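Local coordinates for transcriptional activator PlcR protein (Bacillus thuringiensis, PDB 3U3W), which activates transcription of virulence genes by binding DNA when switched on by the quorum-sensing signal peptide PapR, at residues E73-F78 with E106-F111; E93-V98 with W117-A122. All blocks are in the same frame, centred on the assembly; numbering follows the deposited sequence.

Contact 1. Residues E73-F78 with E106-F111; sequences ERKKQF and EYHPEF
Lys75 carries this contact. Its CG lies anti to the carbonyl carbon (chi1 -69°), and the chain beyond is extended, so the ammonium reaches the residues that lead into helix 109-125. There Lys75 NZ gives a hydrogen bond of 2.9 Å to ND1 of His108. ND1 accepts, so it probably carries no proton; NZ lies 12° out of the imidazole plane. Ser70 O also binds NZ. Glu106 OE1 lies 4.2 Å from Lys75 NZ, too far for a salt bridge, but its charge would favour the ammonium form. The contact joins the start of helix 72-87 to that of helix 109-125, in the all-helical, TPR-like regulatory part of PlcR. His108 is the N-cap residue of the second helix, and its ring stacks on Tyr69. On the way to His108, the Lys75 chain crosses one face of the Phe111 ring. Lys75 CG sits 4.0 Å from the Phe111 ring centroid, a CH-pi contact. Phe78 CD2 meets the edge of the same ring, 3.4 Å from Phe111 CZ, with the two ring planes at 72°. Arg74 NE pairs with Asp71 and NH2 with Glu101 in salt bridges; Glu106 OE2, 4.2 Å from Arg74 NH2, is merely near.

Contact 2. Residues E93-V98 with W117-A122; sequences EIYNKV and WQYYVA
Antiparallel helix packing of the TPR-like kind joins helix 91-102 to helix 109-125, which follows it in the chain. The short segments run at 142° to each other, and their axes approach to 8.7 Å. Ala122 lets the backbones come close: its CA is 5.6 Å from that of Tyr95. The Ala122 methyl meets two residues of the facing helix. Ile94 CG2 and Tyr95 CB each lie 4.1 Å from Ala122 CB. Ile94 CG2 is anti to the backbone N, and it also comes near the carbonyl O of Gln118. Such alpha-helical pairs build the RNPP family C-terminal domain, and helix 109-125 turns another side to the bound peptide, which packs on Trp117 and Val121. Val98 CG1, anti to the backbone N, presses on Tyr119 CB at 3.6 Å. Val98 CG2 faces Gln118 CB more loosely. Tyr95 and Tyr119 both hold CG anti to the backbone N. Their side chains run alongside each other and point the same way. Tyr95 CE1 touches Tyr119 CE1 at 3.6 Å. The planes are 22° apart, but the rings are slid past each other and barely overlap. Lys128 makes a cation-pi contact with Tyr95, and Leu102 packs on Tyr119.

Both contacts use helix 109-125. Contact 1 takes its first turn and the residues before it; contact 2 takes a part further along. The partners, helix 72-87 and helix 91-102, are consecutive in the chain and also touch each other, so the three helices pack together. Contact 1 is partly buried and mixed in character: charged and polar groups lie beside an aromatic pair. Contact 2 is more buried, and its side chains meet through apolar atoms. Their centres are 15 Å apart, yet they touch: Phe78 of contact 1 packs on Lys97 and Val98 of 93-98. Contact 1 is also nearer the nucleic acid, with its nearest atom about 21 Å away against about 33 Å.

Contact 1. Residues E73-F78 with E106-F111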
ATOM      1  N   GLU A  73     -14.723   8.862   7.664  1.00 49.34           N
ATOM      2  CA  GLU A  73     -14.752   7.440   7.337  0.59 51.44           C
ATOM      3  C   GLU A  73     -15.578   7.213   6.081  1.00 47.03           C
ATOM      4  O   GLU A  73     -15.167   6.483   5.187  1.00 45.02           O
ATOM      5  CB  GLU A  73     -15.299   6.606   8.501  0.59 49.32           C
ATOM      6  CG  GLU A  73     -15.533   5.128   8.171  0.59 46.11           C
ATOM      7  CD  GLU A  73     -14.252   4.388   7.798  0.59 61.53           C
ATOM      8  OE1 GLU A  73     -13.151   4.887   8.120  0.59 58.28           O
ATOM      9  OE2 GLU A  73     -14.349   3.303   7.179  0.59 60.75           O
ATOM     10  N   ARG A  74     -16.736   7.850   6.013  1.00 46.97           N
ATOM     11  CA  ARG A  74     -17.593   7.712   4.852  1.00 54.69           C
ATOM     12  C   ARG A  74     -16.889   8.278   3.600  1.00 53.74           C
ATOM     13  O   ARG A  74     -16.911   7.670   2.527  1.00 31.84           O
ATOM     14  CB  ARG A  74     -18.948   8.393   5.103  1.00 40.11           C
ATOM     15  CG  ARG A  74     -19.898   8.340   3.910  1.00 59.08           C
ATOM     16  CD  ARG A  74     -21.118   9.241   4.100  1.00 54.92           C
ATOM     17  NE  ARG A  74     -20.818  10.667   3.951  1.00 63.11           N
ATOM     18  CZ  ARG A  74     -20.787  11.313   2.787  1.00 66.96           C
ATOM     19  NH1 ARG A  74     -21.023  10.657   1.653  1.00 44.19           N
ATOM     20  NH2 ARG A  74     -20.516  12.617   2.756  1.00 57.65           N
ATOM     21  N   LYS A  75     -16.244   9.431   3.744  1.00 34.72           N
ATOM     22  CA  LYS A  75     -15.551  10.022   2.605  1.00 40.94           C
ATOM     23  C   LYS A  75     -14.469   9.091   2.049  1.00 42.70           C
ATOM     24  O   LYS A  75     -14.299   8.970   0.836  1.00 39.79           O
ATOM     25  CB  LYS A  75     -15.003  11.410   2.955  1.00 36.57           C
ATOM     26  CG  LYS A  75     -16.112  12.449   3.163  1.00 40.07           C
ATOM     27  CD  LYS A  75     -15.570  13.826   3.468  1.00 43.63           C
ATOM     28  CE  LYS A  75     -16.688  14.791   3.838  1.00 45.12           C
ATOM     29  NZ  LYS A  75     -16.144  16.036   4.459  1.00 50.60           N
ATOM     30  N   LYS A  76     -13.769   8.398   2.932  1.00 41.87           N
ATOM     31  CA  LYS A  76     -12.696   7.519   2.507  1.00 42.97           C
ATOM     32  C   LYS A  76     -13.210   6.286   1.747  1.00 40.08           C
ATOM     33  O   LYS A  76     -12.606   5.867   0.758  1.00 38.00           O
ATOM     34  CB  LYS A  76     -11.813   7.138   3.696  1.00 43.41           C
ATOM     35  CG  LYS A  76     -11.178   8.351   4.362  1.00 62.91           C
ATOM     36  CD  LYS A  76      -9.766   8.057   4.859  1.00 73.87           C
ATOM     37  CE  LYS A  76      -9.759   6.950   5.905  1.00 76.84           C
ATOM     38  NZ  LYS A  76      -8.373   6.629   6.343  1.00 78.33           N
ATOM     39  N   GLN A  77     -14.327   5.722   2.194  1.00 40.91           N
ATOM     40  CA  GLN A  77     -14.966   4.616   1.477  1.00 44.82           C
ATOM     41  C   GLN A  77     -15.511   5.083   0.122  1.00 38.28           C
ATOM     42  O   GLN A  77     -15.521   4.337  -0.860  1.00 36.55           O
ATOM     43  CB  GLN A  77     -16.099   4.022   2.312  1.00 37.57           C
ATOM     44  CG  GLN A  77     -15.712   3.743   3.754  1.00 71.40           C
ATOM     45  CD  GLN A  77     -16.897   3.345   4.631  1.00 86.15           C
ATOM     46  OE1 GLN A  77     -16.901   3.599   5.842  1.00 73.89           O
ATOM     47  NE2 GLN A  77     -17.906   2.718   4.021  1.00 75.14           N
ATOM     48  N   PHE A  78     -15.974   6.327   0.083  1.00 35.61           N
ATOM     49  CA  PHE A  78     -16.489   6.903  -1.144  1.00 38.30           C
ATOM     50  C   PHE A  78     -15.346   6.972  -2.157  1.00 39.70           C
ATOM     51  O   PHE A  78     -15.449   6.462  -3.266  1.00 29.08           O
ATOM     52  CB  PHE A  78     -17.041   8.292  -0.861  1.00 35.26           C
ATOM     53  CG  PHE A  78     -17.814   8.882  -2.004  1.00 48.83           C
ATOM     54  CD1 PHE A  78     -19.140   8.533  -2.214  1.00 46.24           C
ATOM     55  CD2 PHE A  78     -17.221   9.802  -2.859  1.00 42.52           C
ATOM     56  CE1 PHE A  78     -19.859   9.086  -3.263  1.00 49.81           C
ATOM     57  CE2 PHE A  78     -17.933  10.355  -3.911  1.00 43.73           C
ATOM     58  CZ  PHE A  78     -19.256   9.999  -4.110  1.00 51.00           C
ATOM     59  N   GLU A 106     -21.059  20.429   0.371  0.92 69.07           N
ATOM     60  CA  GLU A 106     -20.284  20.475   1.611  0.92 62.37           C
ATOM     61  C   GLU A 106     -18.911  21.113   1.398  0.92 69.90           C
ATOM     62  O   GLU A 106     -18.304  20.964   0.339  0.92 70.09           O
ATOM     63  CB  GLU A 106     -20.130  19.072   2.214  0.92 73.60           C
ATOM     64  CG  GLU A 106     -21.463  18.357   2.477  0.92 89.17           C
ATOM     65  CD  GLU A 106     -21.306  17.029   3.218  0.92 88.75           C
ATOM     66  OE1 GLU A 106     -20.169  16.702   3.634  0.92 85.11           O
ATOM     67  OE2 GLU A 106     -22.327  16.319   3.385  0.92 71.59           O
ATOM     68  N   TYR A 107     -18.430  21.830   2.410  1.00 65.63           N
ATOM     69  CA  TYR A 107     -17.115  22.459   2.340  1.00 63.23           C
ATOM     70  C   TYR A 107     -16.010  21.525   2.832  1.00 64.60           C
ATOM     71  O   TYR A 107     -15.973  21.140   4.004  1.00 55.43           O
ATOM     72  CB  TYR A 107     -17.080  23.770   3.132  1.00 55.18           C
ATOM     73  CG  TYR A 107     -15.766  24.519   2.990  1.00 71.62           C
ATOM     74  CD1 TYR A 107     -15.415  25.113   1.783  1.00 72.24           C
ATOM     75  CD2 TYR A 107     -14.879  24.637   4.059  1.00 62.94           C
ATOM     76  CE1 TYR A 107     -14.220  25.802   1.636  1.00 61.15           C
ATOM     77  CE2 TYR A 107     -13.678  25.334   3.920  1.00 61.45           C
ATOM     78  CZ  TYR A 107     -13.358  25.911   2.702  1.00 58.25           C
ATOM     79  OH  TYR A 107     -12.177  26.600   2.535  1.00 62.68           O
ATOM     80  N   HIS A 108     -15.113  21.174   1.916  1.00 55.99           N
ATOM     81  CA  HIS A 108     -13.968  20.329   2.210  1.00 51.85           C
ATOM     82  C   HIS A 108     -13.091  20.313   0.968  1.00 42.01           C
ATOM     83  O   HIS A 108     -13.181  19.394   0.157  1.00 39.99           O
ATOM     84  CB  HIS A 108     -14.417  18.908   2.562  1.00 50.14           C
ATOM     85  CG  HIS A 108     -13.299  18.028   3.025  1.00 47.43           C
ATOM     86  ND1 HIS A 108     -13.511  16.792   3.596  1.00 51.43           N
ATOM     87  CD2 HIS A 108     -11.955  18.211   3.004  1.00 42.61           C
ATOM     88  CE1 HIS A 108     -12.345  16.247   3.904  1.00 45.93           C
ATOM     89  NE2 HIS A 108     -11.385  17.090   3.558  1.00 43.87           N
ATOM     90  N   PRO A 109     -12.243  21.340   0.814  1.00 40.65           N
ATOM     91  CA  PRO A 109     -11.585  21.607  -0.475  1.00 38.96           C
ATOM     92  C   PRO A 109     -10.951  20.369  -1.125  1.00 50.12           C
ATOM     93  O   PRO A 109     -11.221  20.132  -2.308  1.00 43.07           O
ATOM     94  CB  PRO A 109     -10.519  22.654  -0.124  1.00 35.12           C
ATOM     95  CG  PRO A 109     -11.083  23.361   1.074  1.00 45.90           C
ATOM     96  CD  PRO A 109     -11.847  22.303   1.855  1.00 41.58           C
ATOM     97  N   GLU A 110     -10.149  19.602  -0.380  1.00 36.10           N
ATOM     98  CA  GLU A 110      -9.474  18.434  -0.940  1.00 42.19           C
ATOM     99  C   GLU A 110     -10.453  17.377  -1.443  1.00 39.23           C
ATOM    100  O   GLU A 110     -10.247  16.803  -2.514  1.00 37.27           O
ATOM    101  CB  GLU A 110      -8.485  17.810   0.058  1.00 41.91           C
ATOM    102  CG  GLU A 110      -8.043  16.392  -0.313  1.00 37.62           C
ATOM    103  CD  GLU A 110      -7.147  15.722   0.740  1.00 56.52           C
ATOM    104  OE1 GLU A 110      -6.915  16.293   1.832  1.00 52.03           O
ATOM    105  OE2 GLU A 110      -6.672  14.599   0.466  1.00 57.59           O
ATOM    106  N   PHE A 111     -11.509  17.109  -0.674  1.00 44.59           N
ATOM    107  CA  PHE A 111     -12.508  16.130  -1.105  1.00 36.81           C
ATOM    108  C   PHE A 111     -13.311  16.693  -2.284  1.00 38.18           C
ATOM    109  O   PHE A 111     -13.617  15.965  -3.228  1.00 31.57           O
ATOM    110  CB  PHE A 111     -13.430  15.688   0.045  1.00 29.56           C
ATOM    111  CG  PHE A 111     -14.379  14.551  -0.322  1.00 28.95           C
ATOM    112  CD1 PHE A 111     -13.892  13.326  -0.765  1.00 30.32           C
ATOM    113  CD2 PHE A 111     -15.757  14.704  -0.204  1.00 29.53           C
ATOM    114  CE1 PHE A 111     -14.765  12.272  -1.094  1.00 26.64           C
ATOM    115  CE2 PHE A 111     -16.634  13.659  -0.534  1.00 26.52           C
ATOM    116  CZ  PHE A 111     -16.133  12.448  -0.978  1.00 33.68           C
TER

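Contact 2. Residues E93-V98 with W117-A122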
ATOM      1  N   GLU A  93     -21.551   5.351 -13.939  0.97 27.04           N
ATOM      2  CA  GLU A  93     -21.794   5.283 -12.503  0.97 34.22           C
ATOM      3  C   GLU A  93     -20.992   6.317 -11.735  0.97 31.41           C
ATOM      4  O   GLU A  93     -21.514   6.966 -10.840  0.97 35.19           O
ATOM      5  CB  GLU A  93     -21.502   3.890 -11.972  0.97 35.39           C
ATOM      6  CG  GLU A  93     -21.639   2.848 -13.036  0.97 57.55           C
ATOM      7  CD  GLU A  93     -21.755   1.465 -12.462  0.97 68.02           C
ATOM      8  OE1 GLU A  93     -22.064   1.359 -11.251  0.97 69.31           O
ATOM      9  OE2 GLU A  93     -21.537   0.491 -13.220  0.97 53.93           O
ATOM     10  N   ILE A  94     -19.721   6.466 -12.080  1.00 35.14           N
ATOM     11  CA  ILE A  94     -18.912   7.499 -11.457  1.00 40.26           C
ATOM     12  C   ILE A  94     -19.575   8.855 -11.605  1.00 31.88           C
ATOM     13  O   ILE A  94     -19.667   9.637 -10.651  1.00 36.53           O
ATOM     14  CB  ILE A  94     -17.515   7.549 -12.083  1.00 36.90           C
ATOM     15  CG1 ILE A  94     -16.813   6.210 -11.826  1.00 35.56           C
ATOM     16  CG2 ILE A  94     -16.735   8.769 -11.551  1.00 18.84           C
ATOM     17  CD1 ILE A  94     -15.337   6.161 -12.206  1.00 32.52           C
ATOM     18  N   TYR A  95     -20.023   9.131 -12.822  1.00 30.84           N
ATOM     19  CA  TYR A  95     -20.666  10.397 -13.147  1.00 32.51           C
ATOM     20  C   TYR A  95     -21.881  10.668 -12.249  1.00 33.06           C
ATOM     21  O   TYR A  95     -22.015  11.746 -11.663  1.00 35.79           O
ATOM     22  CB  TYR A  95     -21.064  10.401 -14.630  1.00 29.71           C
ATOM     23  CG  TYR A  95     -21.776  11.645 -15.075  1.00 34.38           C
ATOM     24  CD1 TYR A  95     -21.063  12.792 -15.432  1.00 40.16           C
ATOM     25  CD2 TYR A  95     -23.167  11.683 -15.146  1.00 33.71           C
ATOM     26  CE1 TYR A  95     -21.712  13.940 -15.845  1.00 33.57           C
ATOM     27  CE2 TYR A  95     -23.828  12.825 -15.567  1.00 38.36           C
ATOM     28  CZ  TYR A  95     -23.100  13.945 -15.910  1.00 42.99           C
ATOM     29  OH  TYR A  95     -23.766  15.072 -16.308  1.00 49.78           O
ATOM     30  N   ASN A  96     -22.761   9.680 -12.141  1.00 31.80           N
ATOM     31  CA  ASN A  96     -23.925   9.776 -11.256  1.00 39.98           C
ATOM     32  C   ASN A  96     -23.569   9.811  -9.773  1.00 39.23           C
ATOM     33  O   ASN A  96     -24.073  10.657  -9.022  1.00 36.16           O
ATOM     34  CB  ASN A  96     -24.894   8.624 -11.513  1.00 37.77           C
ATOM     35  CG  ASN A  96     -25.560   8.718 -12.866  1.00 33.90           C
ATOM     36  OD1 ASN A  96     -25.866   9.814 -13.343  1.00 34.44           O
ATOM     37  ND2 ASN A  96     -25.785   7.571 -13.497  1.00 45.92           N
ATOM     38  N   LYS A  97     -22.698   8.893  -9.359  1.00 35.22           N
ATOM     39  CA  LYS A  97     -22.307   8.781  -7.955  1.00 31.92           C
ATOM     40  C   LYS A  97     -21.676  10.085  -7.457  1.00 36.77           C
ATOM     41  O   LYS A  97     -22.060  10.631  -6.420  1.00 37.46           O
ATOM     42  CB  LYS A  97     -21.348   7.602  -7.766  1.00 36.51           C
ATOM     43  CG  LYS A  97     -20.666   7.545  -6.401  1.00 33.19           C
ATOM     44  CD  LYS A  97     -19.775   6.315  -6.278  1.00 41.47           C
ATOM     45  CE  LYS A  97     -19.184   6.199  -4.879  1.00 46.43           C
ATOM     46  NZ  LYS A  97     -20.260   6.038  -3.846  1.00 40.60           N
ATOM     47  N   VAL A  98     -20.720  10.594  -8.217  1.00 33.02           N
ATOM     48  CA  VAL A  98     -20.003  11.800  -7.835  1.00 36.72           C
ATOM     49  C   VAL A  98     -20.857  13.073  -7.939  1.00 42.50           C
ATOM     50  O   VAL A  98     -20.718  14.005  -7.131  1.00 34.28           O
ATOM     51  CB  VAL A  98     -18.728  11.941  -8.684  1.00 35.24           C
ATOM     52  CG1 VAL A  98     -18.218  13.367  -8.670  1.00 26.93           C
ATOM     53  CG2 VAL A  98     -17.679  10.966  -8.188  1.00 32.45           C
ATOM     54  N   TRP A 117     -12.404  16.576 -10.085  1.00 30.78           N
ATOM     55  CA  TRP A 117     -11.475  15.820 -10.925  1.00 24.13           C
ATOM     56  C   TRP A 117     -12.185  14.605 -11.522  1.00 34.38           C
ATOM     57  O   TRP A 117     -12.249  14.464 -12.744  1.00 26.56           O
ATOM     58  CB  TRP A 117     -10.204  15.437 -10.126  1.00 33.01           C
ATOM     59  CG  TRP A 117      -9.434  14.241 -10.621  1.00 33.96           C
ATOM     60  CD1 TRP A 117      -9.199  13.883 -11.923  1.00 36.38           C
ATOM     61  CD2 TRP A 117      -8.813  13.227  -9.814  1.00 32.10           C
ATOM     62  NE1 TRP A 117      -8.464  12.712 -11.971  1.00 34.89           N
ATOM     63  CE2 TRP A 117      -8.223  12.291 -10.690  1.00 29.43           C
ATOM     64  CE3 TRP A 117      -8.697  13.024  -8.437  1.00 40.46           C
ATOM     65  CZ2 TRP A 117      -7.543  11.170 -10.232  1.00 32.66           C
ATOM     66  CZ3 TRP A 117      -8.005  11.910  -7.986  1.00 36.12           C
ATOM     67  CH2 TRP A 117      -7.446  10.999  -8.880  1.00 35.69           C
ATOM     68  N   GLN A 118     -12.757  13.753 -10.675  1.00 28.54           N
ATOM     69  CA  GLN A 118     -13.392  12.532 -11.166  1.00 25.98           C
ATOM     70  C   GLN A 118     -14.611  12.818 -12.057  1.00 33.46           C
ATOM     71  O   GLN A 118     -14.886  12.087 -13.014  1.00 22.33           O
ATOM     72  CB  GLN A 118     -13.797  11.614 -10.002  1.00 25.82           C
ATOM     73  CG  GLN A 118     -12.626  11.068  -9.215  1.00 28.53           C
ATOM     74  CD  GLN A 118     -11.860   9.973  -9.967  1.00 35.44           C
ATOM     75  OE1 GLN A 118     -12.381   9.343 -10.892  1.00 32.36           O
ATOM     76  NE2 GLN A 118     -10.619   9.744  -9.561  1.00 36.77           N
ATOM     77  N   TYR A 119     -15.344  13.877 -11.729  1.00 28.80           N
ATOM     78  CA  TYR A 119     -16.558  14.217 -12.458  1.00 35.48           C
ATOM     79  C   TYR A 119     -16.243  14.675 -13.887  1.00 36.03           C
ATOM     80  O   TYR A 119     -16.868  14.220 -14.844  1.00 29.65           O
ATOM     81  CB  TYR A 119     -17.364  15.255 -11.664  1.00 38.09           C
ATOM     82  CG  TYR A 119     -18.346  16.113 -12.448  1.00 42.33           C
ATOM     83  CD1 TYR A 119     -19.581  15.622 -12.862  1.00 48.13           C
ATOM     84  CD2 TYR A 119     -18.052  17.440 -12.713  1.00 49.64           C
ATOM     85  CE1 TYR A 119     -20.478  16.433 -13.563  1.00 42.34           C
ATOM     86  CE2 TYR A 119     -18.926  18.247 -13.399  1.00 64.91           C
ATOM     87  CZ  TYR A 119     -20.133  17.746 -13.827  1.00 59.78           C
ATOM     88  OH  TYR A 119     -20.977  18.601 -14.518  1.00 59.26           O
ATOM     89  N   TYR A 120     -15.243  15.541 -14.014  1.00 26.83           N
ATOM     90  CA  TYR A 120     -14.781  16.022 -15.310  1.00 35.79           C
ATOM     91  C   TYR A 120     -14.243  14.919 -16.202  1.00 36.40           C
ATOM     92  O   TYR A 120     -14.565  14.879 -17.389  1.00 35.81           O
ATOM     93  CB  TYR A 120     -13.701  17.077 -15.126  1.00 31.58           C
ATOM     94  CG  TYR A 120     -14.234  18.383 -14.614  1.00 35.97           C
ATOM     95  CD1 TYR A 120     -15.383  18.957 -15.157  1.00 36.56           C
ATOM     96  CD2 TYR A 120     -13.592  19.048 -13.581  1.00 33.76           C
ATOM     97  CE1 TYR A 120     -15.867  20.180 -14.679  1.00 50.69           C
ATOM     98  CE2 TYR A 120     -14.065  20.259 -13.094  1.00 40.42           C
ATOM     99  CZ  TYR A 120     -15.197  20.823 -13.644  1.00 49.01           C
ATOM    100  OH  TYR A 120     -15.645  22.024 -13.138  1.00 51.00           O
ATOM    101  N   VAL A 121     -13.417  14.035 -15.642  1.00 27.96           N
ATOM    102  CA  VAL A 121     -12.886  12.914 -16.414  1.00 28.21           C
ATOM    103  C   VAL A 121     -14.036  12.054 -16.920  1.00 27.99           C
ATOM    104  O   VAL A 121     -14.069  11.633 -18.083  1.00 25.27           O
ATOM    105  CB  VAL A 121     -11.917  12.020 -15.584  1.00 27.46           C
ATOM    106  CG1 VAL A 121     -11.616  10.733 -16.324  1.00 19.53           C
ATOM    107  CG2 VAL A 121     -10.641  12.761 -15.260  1.00 26.32           C
ATOM    108  N   ALA A 122     -14.975  11.796 -16.024  1.00 26.23           N
ATOM    109  CA  ALA A 122     -16.142  11.008 -16.355  1.00 33.19           C
ATOM    110  C   ALA A 122     -16.939  11.722 -17.455  1.00 32.04           C
ATOM    111  O   ALA A 122     -17.346  11.109 -18.446  1.00 37.86           O
ATOM    112  CB  ALA A 122     -16.987  10.789 -15.115  1.00 20.96           C
TER